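Side-chain contacts in NAD(P)H-flavin oxidoreductase (Staphylococcus epidermidis ATCC 12228, PDB 3GBH), which probably catalyses NAD(P)H-dependent reduction reactions with bound flavin mononucleotide, as other members of the nitroreductase family do: residues 51-56 against 140-145; 87-92 against 176-181; 15-20 against 153-158. One frame throughout, in Å; residues are numbered along the deposited sequence.

Contact 1 of 3, residues 51-56 against 140-145; sequences MQPWRI and NIDSSL. With FMN (flavin mononucleotide), chain E.
Pro-53 and Trp-54 rest against a turn of helix 132-156, and van der Waals contact joins the two segments with no hydrogen bond between them. The proline ring meets the Asp-142 side chain at about a right angle, its CG 3.5 Å from Asp-142 OD2 and 3.7 Å from Asp-142 CB. Trp-54 turns the edge of its six-membered ring to the helix backbone: CZ3 comes within 3.3 Å of Asp-142 O, which lies near the indole plane. With chi1 at 39°, CG sits between the backbone N and the carbonyl carbon, and one face of the indole has Gln-52 CA and Pro-53 CD over its rim. Alongside, Ser-143 OG approaches Trp-54 CB at 3.8 Å.

The polar ends find their partners by other routes. Asp-142 OD1 accepts from the backbone N of Ser-48, and Ser-143 OG bonds back to Val-139 O in its own helix. Arg-55, directed away from the helix, bonds back to its own segment: NH1 donates to Gln-52 O (2.8 Å), in that carbonyl's plane, and to Trp-54 O (2.8 Å), from above the plane. Its NH2 makes a salt bridge to Asp-91.

The helix meets the flavin with the methyls of Ile-141 and Leu-145 and with the carboxylate of Asp-142. Leu-145 CD1 lies 3.3 Å from C8M of FMN, and Asp-142 OD1 is 3.6 Å from C7M, which Ile-141 CG2 also approaches. Arg-18 and Ser-20 of the second subunit bond to this FMN, so the cofactor bridges two chains, the arrangement characteristic of the dimeric nitroreductase fold.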
loop_
_atom_site.group_PDB
_atom_site.type_symbol
_atom_site.label_atom_id
_atom_site.label_comp_id
_atom_site.label_asym_id
_atom_site.label_seq_id
_atom_site.Cartn_x
_atom_site.Cartn_y
_atom_site.Cartn_z
HETATM N N MSE B 51 29.443 9.811 -17.554
HETATM C CA MSE B 51 30.753 10.433 -17.663
HETATM C C MSE B 51 31.309 10.820 -16.312
HETATM O O MSE B 51 32.462 11.165 -16.236
HETATM C CB MSE B 51 30.727 11.612 -18.620
HETATM C CG MSE B 51 32.077 11.900 -19.237
HETATM SE SE MSE B 51 32.674 10.470 -20.419
HETATM C CE MSE B 51 31.415 10.738 -21.862
ATOM N N GLN B 52 30.510 10.753 -15.246
ATOM C CA GLN B 52 31.050 10.814 -13.890
ATOM C C GLN B 52 32.009 11.999 -13.689
ATOM O O GLN B 52 33.166 11.817 -13.376
ATOM C CB GLN B 52 31.762 9.506 -13.608
ATOM C CG GLN B 52 30.833 8.306 -13.669
ATOM C CD GLN B 52 31.604 7.016 -13.682
ATOM O OE1 GLN B 52 32.273 6.653 -12.687
ATOM N NE2 GLN B 52 31.581 6.343 -14.828
ATOM N N PRO B 53 31.515 13.232 -13.869
ATOM C CA PRO B 53 32.407 14.400 -13.853
ATOM C C PRO B 53 32.809 14.916 -12.452
ATOM O O PRO B 53 33.538 15.939 -12.329
ATOM C CB PRO B 53 31.574 15.443 -14.560
ATOM C CG PRO B 53 30.158 15.149 -14.109
ATOM C CD PRO B 53 30.107 13.616 -14.056
ATOM N N TRP B 54 32.346 14.239 -11.407
ATOM C CA TRP B 54 32.546 14.714 -10.049
ATOM C C TRP B 54 33.961 14.433 -9.596
ATOM O O TRP B 54 34.525 13.379 -9.910
ATOM C CB TRP B 54 31.582 14.055 -9.075
ATOM C CG TRP B 54 31.339 12.595 -9.335
ATOM C CD1 TRP B 54 32.220 11.574 -9.164
ATOM C CD2 TRP B 54 30.134 12.006 -9.849
ATOM N NE1 TRP B 54 31.630 10.379 -9.498
ATOM C CE2 TRP B 54 30.352 10.620 -9.937
ATOM C CE3 TRP B 54 28.892 12.519 -10.227
ATOM C CZ2 TRP B 54 29.380 9.744 -10.398
ATOM C CZ3 TRP B 54 27.924 11.653 -10.688
ATOM C CH2 TRP B 54 28.158 10.290 -10.763
ATOM N N ARG B 55 34.516 15.376 -8.823
ATOM C CA ARG B 55 35.857 15.235 -8.241
ATOM C C ARG B 55 35.787 15.699 -6.793
ATOM O O ARG B 55 35.417 16.836 -6.527
ATOM C CB ARG B 55 36.849 16.102 -9.004
ATOM C CG ARG B 55 36.901 15.814 -10.518
ATOM C CD ARG B 55 37.431 14.422 -10.884
ATOM N NE ARG B 55 37.469 14.291 -12.338
ATOM C CZ ARG B 55 36.576 13.638 -13.073
ATOM N NH1 ARG B 55 35.559 12.981 -12.525
ATOM N NH2 ARG B 55 36.711 13.638 -14.386
ATOM N N ILE B 56 36.159 14.833 -5.864
ATOM C CA ILE B 56 35.986 15.101 -4.426
ATOM C C ILE B 56 37.343 15.402 -3.757
ATOM O O ILE B 56 38.219 14.540 -3.711
ATOM C CB ILE B 56 35.326 13.912 -3.709
ATOM C CG1 ILE B 56 34.010 13.520 -4.411
ATOM C CG2 ILE B 56 35.095 14.282 -2.195
ATOM C CD1 ILE B 56 33.353 12.252 -3.850
ATOM N N ASN B 140 27.222 20.408 -12.614
ATOM C CA ASN B 140 26.495 20.801 -11.391
ATOM C C ASN B 140 25.421 19.792 -11.069
ATOM O O ASN B 140 25.285 19.363 -9.919
ATOM C CB ASN B 140 25.846 22.189 -11.511
ATOM C CG ASN B 140 26.831 23.323 -11.325
ATOM O OD1 ASN B 140 27.900 23.139 -10.756
ATOM N ND2 ASN B 140 26.492 24.503 -11.853
ATOM N N ILE B 141 24.651 19.419 -12.092
ATOM C CA ILE B 141 23.584 18.453 -11.931
ATOM C C ILE B 141 24.147 17.090 -11.539
ATOM O O ILE B 141 23.706 16.519 -10.535
ATOM C CB ILE B 141 22.661 18.348 -13.188
ATOM C CG1 ILE B 141 21.894 19.674 -13.405
ATOM C CG2 ILE B 141 21.712 17.174 -13.057
ATOM C CD1 ILE B 141 21.313 19.839 -14.811
ATOM N N ASP B 142 25.122 16.570 -12.293
ATOM C CA ASP B 142 25.606 15.220 -12.024
ATOM C C ASP B 142 26.205 15.162 -10.626
ATOM O O ASP B 142 25.947 14.225 -9.903
ATOM C CB ASP B 142 26.672 14.776 -13.029
ATOM C CG ASP B 142 26.125 14.493 -14.428
ATOM O OD1 ASP B 142 24.927 14.190 -14.580
ATOM O OD2 ASP B 142 26.944 14.544 -15.383
ATOM N N SER B 143 27.034 16.152 -10.290
ATOM C CA SER B 143 27.741 16.186 -9.003
ATOM C C SER B 143 26.787 16.317 -7.815
ATOM O O SER B 143 27.041 15.767 -6.741
ATOM C CB SER B 143 28.746 17.332 -8.985
ATOM O OG SER B 143 29.714 17.195 -10.023
ATOM N N SER B 144 25.694 17.043 -8.015
ATOM C CA SER B 144 24.638 17.152 -7.011
ATOM C C SER B 144 23.889 15.828 -6.790
ATOM O O SER B 144 23.509 15.481 -5.663
ATOM C CB SER B 144 23.689 18.304 -7.391
ATOM O OG SER B 144 24.427 19.531 -7.427
ATOM N N LEU B 145 23.661 15.075 -7.865
ATOM C CA LEU B 145 23.059 13.756 -7.722
ATOM C C LEU B 145 23.924 12.866 -6.814
ATOM O O LEU B 145 23.412 12.201 -5.906
ATOM C CB LEU B 145 22.816 13.097 -9.078
ATOM C CG LEU B 145 21.825 13.775 -10.051
ATOM C CD1 LEU B 145 21.831 13.066 -11.379
ATOM C CD2 LEU B 145 20.412 13.806 -9.458
HETATM N N1 FMN E . 19.659 8.253 -20.307
HETATM C C2 FMN E . 18.943 8.267 -21.486
HETATM O O2 FMN E . 18.570 7.188 -21.986
HETATM N N3 FMN E . 18.658 9.477 -22.107
HETATM C C4 FMN E . 19.071 10.686 -21.569
HETATM O O4 FMN E . 18.771 11.731 -22.177
HETATM C C4A FMN E . 19.819 10.684 -20.369
HETATM N N5 FMN E . 20.298 11.859 -19.801
HETATM C C5A FMN E . 20.761 11.833 -18.494
HETATM C C6 FMN E . 20.942 13.023 -17.791
HETATM C C7 FMN E . 21.376 13.038 -16.490
HETATM C C7M FMN E . 21.545 14.339 -15.748
HETATM C C8 FMN E . 21.649 11.838 -15.860
HETATM C C8M FMN E . 22.099 11.854 -14.435
HETATM C C9 FMN E . 21.472 10.641 -16.533
HETATM C C9A FMN E . 21.035 10.615 -17.867
HETATM N N10 FMN E . 20.845 9.426 -18.575
HETATM C C10 FMN E . 20.126 9.453 -19.755
HETATM C "C1'" FMN E . 21.085 8.081 -17.898
HETATM C "C2'" FMN E . 22.582 7.818 -17.836
HETATM O "O2'" FMN E . 23.063 7.312 -19.074
HETATM C "C3'" FMN E . 22.850 6.775 -16.762
HETATM O "O3'" FMN E . 22.445 7.269 -15.514
HETATM C "C4'" FMN E . 24.305 6.336 -16.715
HETATM O "O4'" FMN E . 24.535 5.655 -17.940
HETATM C "C5'" FMN E . 24.540 5.437 -15.501
HETATM O "O5'" FMN E . 23.731 4.247 -15.559
HETATM P P FMN E . 22.707 3.904 -14.373
HETATM O O1P FMN E . 21.946 2.631 -14.730
HETATM O O2P FMN E . 21.748 5.058 -14.211
HETATM O O3P FMN E . 23.383 3.741 -13.065
#

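Contact 2 of 3, residues 87-92 against 176-181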
loop_
_atom_site.group_PDB
_atom_site.type_symbol
_atom_site.label_atom_id
_atom_site.label_comp_id
_atom_site.label_asym_id
_atom_site.label_seq_id
_atom_site.Cartn_x
_atom_site.Cartn_y
_atom_site.Cartn_z
ATOM N N ILE B 87 34.859 18.956 -0.609
ATOM C CA ILE B 87 34.547 19.971 -1.615
ATOM C C ILE B 87 34.431 19.260 -2.952
ATOM O O ILE B 87 35.391 18.645 -3.414
ATOM C CB ILE B 87 35.593 21.071 -1.671
ATOM C CG1 ILE B 87 35.888 21.604 -0.255
ATOM C CG2 ILE B 87 35.129 22.222 -2.592
ATOM C CD1 ILE B 87 37.032 22.653 -0.196
ATOM N N ILE B 88 33.246 19.335 -3.561
ATOM C CA ILE B 88 32.958 18.605 -4.781
ATOM C C ILE B 88 33.030 19.581 -5.949
ATOM O O ILE B 88 32.379 20.612 -5.947
ATOM C CB ILE B 88 31.585 17.950 -4.726
ATOM C CG1 ILE B 88 31.526 16.935 -3.569
ATOM C CG2 ILE B 88 31.249 17.267 -6.058
ATOM C CD1 ILE B 88 30.123 16.634 -3.117
ATOM N N PHE B 89 33.887 19.243 -6.906
ATOM C CA PHE B 89 34.136 19.999 -8.097
ATOM C C PHE B 89 33.583 19.204 -9.277
ATOM O O PHE B 89 33.477 17.982 -9.216
ATOM C CB PHE B 89 35.641 20.164 -8.304
ATOM C CG PHE B 89 36.312 21.070 -7.318
ATOM C CD1 PHE B 89 36.717 20.584 -6.081
ATOM C CD2 PHE B 89 36.567 22.406 -7.642
ATOM C CE1 PHE B 89 37.341 21.410 -5.171
ATOM C CE2 PHE B 89 37.181 23.244 -6.763
ATOM C CZ PHE B 89 37.581 22.753 -5.499
ATOM N N GLY B 90 33.246 19.911 -10.340
ATOM C CA GLY B 90 32.827 19.306 -11.585
ATOM C C GLY B 90 33.942 19.518 -12.601
ATOM O O GLY B 90 34.507 20.600 -12.698
ATOM N N ASP B 91 34.290 18.471 -13.330
ATOM C CA ASP B 91 35.336 18.559 -14.364
ATOM C C ASP B 91 34.675 18.962 -15.691
ATOM O O ASP B 91 33.917 18.201 -16.267
ATOM C CB ASP B 91 36.035 17.201 -14.471
ATOM C CG ASP B 91 37.103 17.157 -15.503
ATOM O OD1 ASP B 91 37.473 18.195 -16.131
ATOM O OD2 ASP B 91 37.628 16.049 -15.634
ATOM N N LEU B 92 34.970 20.162 -16.170
ATOM C CA LEU B 92 34.392 20.666 -17.431
ATOM C C LEU B 92 34.977 19.966 -18.657
ATOM O O LEU B 92 34.434 20.118 -19.758
ATOM C CB LEU B 92 34.628 22.189 -17.565
ATOM C CG LEU B 92 34.006 23.089 -16.497
ATOM C CD1 LEU B 92 34.478 24.547 -16.693
ATOM C CD2 LEU B 92 32.499 23.006 -16.527
ATOM N N ILE B 176 43.296 25.110 -3.035
ATOM C CA ILE B 176 43.585 23.703 -2.773
ATOM C C ILE B 176 44.474 23.050 -3.828
ATOM O O ILE B 176 44.958 21.944 -3.619
ATOM C CB ILE B 176 42.318 22.869 -2.530
ATOM C CG1 ILE B 176 41.536 22.626 -3.810
ATOM C CG2 ILE B 176 41.416 23.561 -1.485
ATOM C CD1 ILE B 176 40.291 21.791 -3.571
ATOM N N GLY B 177 44.684 23.747 -4.943
ATOM C CA GLY B 177 45.585 23.292 -5.984
ATOM C C GLY B 177 44.939 22.505 -7.089
ATOM O O GLY B 177 45.529 21.534 -7.571
ATOM N N TYR B 178 43.719 22.887 -7.472
ATOM C CA TYR B 178 43.055 22.324 -8.638
ATOM C C TYR B 178 43.009 23.395 -9.707
ATOM O O TYR B 178 42.889 24.591 -9.400
ATOM C CB TYR B 178 41.632 21.881 -8.315
ATOM C CG TYR B 178 41.497 20.630 -7.463
ATOM C CD1 TYR B 178 42.571 20.096 -6.752
ATOM C CD2 TYR B 178 40.279 19.996 -7.359
ATOM C CE1 TYR B 178 42.414 18.957 -5.970
ATOM C CE2 TYR B 178 40.115 18.866 -6.582
ATOM C CZ TYR B 178 41.178 18.349 -5.898
ATOM O OH TYR B 178 40.989 17.214 -5.154
ATOM N N ASP B 179 43.109 22.965 -10.959
ATOM C CA ASP B 179 43.125 23.883 -12.108
ATOM C C ASP B 179 41.759 24.583 -12.136
ATOM O O ASP B 179 40.736 23.935 -12.392
ATOM C CB ASP B 179 43.358 23.062 -13.391
ATOM C CG ASP B 179 43.447 23.914 -14.652
ATOM O OD1 ASP B 179 42.945 25.058 -14.663
ATOM O OD2 ASP B 179 44.025 23.406 -15.641
ATOM N N SER B 180 41.752 25.884 -11.839
ATOM C CA SER B 180 40.499 26.644 -11.702
ATOM C C SER B 180 39.770 26.887 -13.028
ATOM O O SER B 180 38.577 27.161 -13.032
ATOM C CB SER B 180 40.726 27.969 -10.958
ATOM O OG SER B 180 41.714 28.739 -11.572
ATOM N N ASP B 181 40.471 26.763 -14.143
ATOM C CA ASP B 181 39.833 26.850 -15.456
ATOM C C ASP B 181 39.047 25.592 -15.789
ATOM O O ASP B 181 38.035 25.683 -16.466
ATOM C CB ASP B 181 40.857 27.081 -16.567
ATOM C CG ASP B 181 41.446 28.483 -16.543
ATOM O OD1 ASP B 181 40.810 29.384 -15.946
ATOM O OD2 ASP B 181 42.549 28.690 -17.125
#
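From Phe-89 to Leu-92 the end of strand 84-91 runs nearly alongside the loop that carries Ile-176, Tyr-178 and Asp-181, the end-to-end directions differing by 20°. The CA atoms of Phe-89 and Tyr-178 are 9.2 Å apart and those of Leu-92 and Asp-181 8.5 Å, too far for backbone pairing, and side chains bridge the gap. The loop is shaped locally: Gly-177, with positive phi, leads the chain out of helix 172-176, and Asp-179 OD1 takes the N-H of Asp-181 at 3.0 Å in an Asx turn.

Phe-89 carries the contact. It extends from the face of the antiparallel sheet of this nitroreductase-family fold that helix 172-176 packs on, whereas its neighbour Ile-88 points to the other face and helix 132-156. Ile-176 comes at Phe-89 from the opposite direction, its CD1 3.4 Å from Phe-89 CE1. A chi1 of 73° places CG1 of this isoleucine between its backbone N and carbonyl carbon, and CD1 at the end of the branch also lies 4.0 Å above the centre of the Tyr-178 ring. That methyl is therefore wedged against both aromatic groups. The two rings themselves meet obliquely, centroids 5.0 Å apart and planes at 49°, with Tyr-178 CD2 over one face of Phe-89 towards its rim.

Farther along, Leu-92 CD1 packs 3.7 Å from the backbone O of Asp-181, an oxygen that also accepts from Arg-132 NH1. At the other end, Tyr-178 OH hydrogen-bonds to Glu-211 of the second subunit, and Ile-176 touches Leu-213 of that chain.

Contact 3 of 3, residues 15-20 against 153-158; sequences LNSRKS and TAKAHG. With FMN (flavin mononucleotide), chain H.
Ser-17 and Lys-155 touch near the end of helix 11-17, shortly before the residues that grip the FMN phosphate, and beside the C-terminal end of the long helix 132-156. The contact is made by the aliphatic part of the lysine. Its CG is anti to the backbone N (chi1 -173°), which sends the chain out towards residue 17, and further bends lay it along the serine: Lys-155 CE is 3.6 Å from Ser-17 CB, and Lys-155 CD is 3.5 Å from Ser-17 O. Ser-17 has two conformers; in the one described its OG bonds back to Glu-13 O, and its approach to the lysine is doubtful to that extent. Lys-155 NZ turns elsewhere, bonding to Tyr-159 O. Just beyond, Gly-158 closes the helix in a Schellman motif, its N bonded to Lys-155 O.

Arg-18 follows directly. Its backbone N is 4.1 Å from Lys-155 CD, but the side chain bends away to pack on Met-148 and Leu-152 and to present the guanidinium to the cofactor. NH1 gives FMN O2P a nearly straight bond of 2.9 Å (172° at the hydrogen), the oxygen lying in the guanidinium plane; NH2 reaches FMN O3P at 3.0 Å and also bonds to Lys-44 O of the second subunit. Ser-20 uses both its donors: its N points almost straight at FMN O1P, 2.9 Å away, and its OG gives a 2.7 Å bond to FMN O2P. Thus O2P is gripped by two residues and every terminal phosphate oxygen has a partner here. Lys-22 and Arg-203 add further bonds to the cofactor. An arginine and a serine, the latter also through its backbone N, holding the phosphate in this way are characteristic of the FMN site in the nitroreductase family.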
loop_
_atom_site.group_PDB
_atom_site.type_symbol
_atom_site.label_atom_id
_atom_site.label_comp_id
_atom_site.label_asym_id
_atom_site.label_seq_id
_atom_site.Cartn_x
_atom_site.Cartn_y
_atom_site.Cartn_z
ATOM N N LEU B 15 16.533 8.323 5.500
ATOM C CA LEU B 15 15.960 9.519 4.898
ATOM C C LEU B 15 15.397 10.440 5.979
ATOM O O LEU B 15 15.654 11.654 5.976
ATOM C CB LEU B 15 14.880 9.086 3.907
ATOM C CG LEU B 15 14.465 10.034 2.817
ATOM C CD1 LEU B 15 13.946 9.279 1.560
ATOM C CD2 LEU B 15 13.404 10.962 3.445
ATOM N N ASN B 16 14.665 9.891 6.944
ATOM C CA ASN B 16 14.119 10.733 8.017
ATOM C C ASN B 16 15.156 11.401 8.927
ATOM O O ASN B 16 14.860 12.454 9.517
ATOM C CB ASN B 16 13.133 9.953 8.890
ATOM C CG ASN B 16 11.834 9.616 8.151
ATOM O OD1 ASN B 16 11.519 10.200 7.112
ATOM N ND2 ASN B 16 11.074 8.669 8.703
ATOM N N SER B 17 16.356 10.821 9.042
ATOM C CA SER B 17 17.361 11.394 9.942
ATOM C C SER B 17 18.412 12.237 9.231
ATOM O O SER B 17 19.269 12.839 9.891
ATOM C CB SER B 17 18.036 10.294 10.764
ATOM O OG SER B 17 18.558 9.306 9.916
ATOM N N ARG B 18 18.359 12.308 7.902
ATOM C CA ARG B 18 19.273 13.163 7.134
ATOM C C ARG B 18 18.864 14.630 7.369
ATOM O O ARG B 18 17.877 15.108 6.815
ATOM C CB ARG B 18 19.200 12.822 5.639
ATOM C CG ARG B 18 20.412 13.212 4.775
ATOM C CD ARG B 18 20.609 14.728 4.624
ATOM N NE ARG B 18 19.360 15.409 4.243
ATOM C CZ ARG B 18 19.076 16.665 4.578
ATOM N NH1 ARG B 18 19.963 17.382 5.266
ATOM N NH2 ARG B 18 17.894 17.190 4.284
ATOM N N LYS B 19 19.637 15.318 8.198
ATOM C CA LYS B 19 19.440 16.723 8.537
ATOM C C LYS B 19 20.813 17.424 8.617
ATOM O O LYS B 19 21.853 16.755 8.746
ATOM C CB LYS B 19 18.703 16.845 9.890
ATOM C CG LYS B 19 17.379 16.032 9.973
ATOM C CD LYS B 19 16.737 16.158 11.344
ATOM C CE LYS B 19 15.473 15.315 11.435
ATOM N NZ LYS B 19 14.960 15.273 12.806
ATOM N N SER B 20 20.816 18.757 8.511
ATOM C CA SER B 20 22.065 19.526 8.537
ATOM C C SER B 20 22.566 19.674 9.967
ATOM O O SER B 20 22.052 20.473 10.750
ATOM C CB SER B 20 21.878 20.918 7.919
ATOM O OG SER B 20 21.743 20.835 6.510
ATOM N N THR B 153 24.212 7.973 2.345
ATOM C CA THR B 153 25.121 6.872 2.717
ATOM C C THR B 153 25.894 7.206 3.975
ATOM O O THR B 153 26.066 6.361 4.850
ATOM C CB THR B 153 26.114 6.498 1.573
ATOM O OG1 THR B 153 25.360 6.220 0.393
ATOM C CG2 THR B 153 26.918 5.234 1.973
ATOM N N ALA B 154 26.340 8.458 4.085
ATOM C CA ALA B 154 27.032 8.894 5.304
ATOM C C ALA B 154 26.122 8.669 6.518
ATOM O O ALA B 154 26.535 8.081 7.556
ATOM C CB ALA B 154 27.451 10.377 5.180
ATOM N N LYS B 155 24.859 9.065 6.375
ATOM C CA LYS B 155 23.887 8.863 7.455
ATOM C C LYS B 155 23.655 7.382 7.765
ATOM O O LYS B 155 23.492 7.001 8.930
ATOM C CB LYS B 155 22.576 9.558 7.141
ATOM C CG LYS B 155 21.571 9.554 8.274
ATOM C CD LYS B 155 21.868 10.613 9.299
ATOM C CE LYS B 155 21.616 10.142 10.704
ATOM N NZ LYS B 155 22.890 9.750 11.303
ATOM N N ALA B 156 23.654 6.527 6.743
ATOM C CA ALA B 156 23.477 5.083 6.958
ATOM C C ALA B 156 24.626 4.495 7.766
ATOM O O ALA B 156 24.468 3.484 8.503
ATOM C CB ALA B 156 23.325 4.364 5.603
ATOM N N HIS B 157 25.793 5.113 7.643
ATOM C CA HIS B 157 26.986 4.722 8.417
ATOM C C HIS B 157 27.027 5.317 9.805
ATOM O O HIS B 157 27.940 5.017 10.577
ATOM C CB HIS B 157 28.262 5.136 7.681
ATOM C CG HIS B 157 28.621 4.235 6.555
ATOM N ND1 HIS B 157 29.783 3.488 6.546
ATOM C CD2 HIS B 157 27.995 3.986 5.381
ATOM C CE1 HIS B 157 29.844 2.802 5.417
ATOM N NE2 HIS B 157 28.774 3.089 4.693
ATOM N N GLY B 158 26.066 6.161 10.131
ATOM C CA GLY B 158 25.959 6.703 11.497
ATOM C C GLY B 158 26.539 8.122 11.594
ATOM O O GLY B 158 26.569 8.715 12.666
HETATM N N1 FMN H . 23.977 25.510 5.697
HETATM C C2 FMN H . 24.947 26.290 6.310
HETATM O O2 FMN H . 25.052 26.337 7.540
HETATM N N3 FMN H . 25.789 27.040 5.532
HETATM C C4 FMN H . 25.697 27.013 4.138
HETATM O O4 FMN H . 26.477 27.712 3.463
HETATM C C4A FMN H . 24.715 26.246 3.531
HETATM N N5 FMN H . 24.560 26.219 2.156
HETATM C C5A FMN H . 23.823 25.217 1.561
HETATM C C6 FMN H . 23.940 24.951 0.186
HETATM C C7 FMN H . 23.205 23.945 -0.404
HETATM C C7M FMN H . 23.337 23.676 -1.879
HETATM C C8 FMN H . 22.318 23.195 0.375
HETATM C C8M FMN H . 21.491 22.083 -0.194
HETATM C C9 FMN H . 22.199 23.457 1.727
HETATM C C9A FMN H . 22.949 24.459 2.352
HETATM N N10 FMN H . 22.849 24.718 3.727
HETATM C C10 FMN H . 23.842 25.494 4.327
HETATM C "C1'" FMN H . 21.972 23.860 4.616
HETATM C "C2'" FMN H . 20.526 24.311 4.406
HETATM O "O2'" FMN H . 20.264 25.513 5.110
HETATM C "C3'" FMN H . 19.582 23.193 4.863
HETATM O "O3'" FMN H . 19.755 22.080 4.022
HETATM C "C4'" FMN H . 18.106 23.590 4.887
HETATM O "O4'" FMN H . 17.913 24.611 5.866
HETATM C "C5'" FMN H . 17.239 22.373 5.200
HETATM O "O5'" FMN H . 17.576 21.849 6.480
HETATM P P FMN H . 18.037 20.327 6.629
HETATM O O1P FMN H . 18.297 20.017 8.075
HETATM O O2P FMN H . 19.246 20.133 5.762
HETATM O O3P FMN H . 16.956 19.409 6.111
#

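Overall arrangement
Followed from the N terminus, the chain first passes residues 15-20, which pair with 153-158, so contact 3 closes a loop of 132 intervening residues. Contact 1, joining 51-56 to 140-145, is nested inside that loop, and both use helix 132-156. Contact 2 opens at 87-92, inside both, and closes at 176-181, beyond both, so it crosses each of them. Strands 54-59 and 84-91 are sheet neighbours, and there contacts 1 and 2 touch; between them they tie helix 132-156 and the loop after helix 172-176 to the sheet. Contact 3 lies across the chain's centre from contact 2, their centres about 27 Å apart.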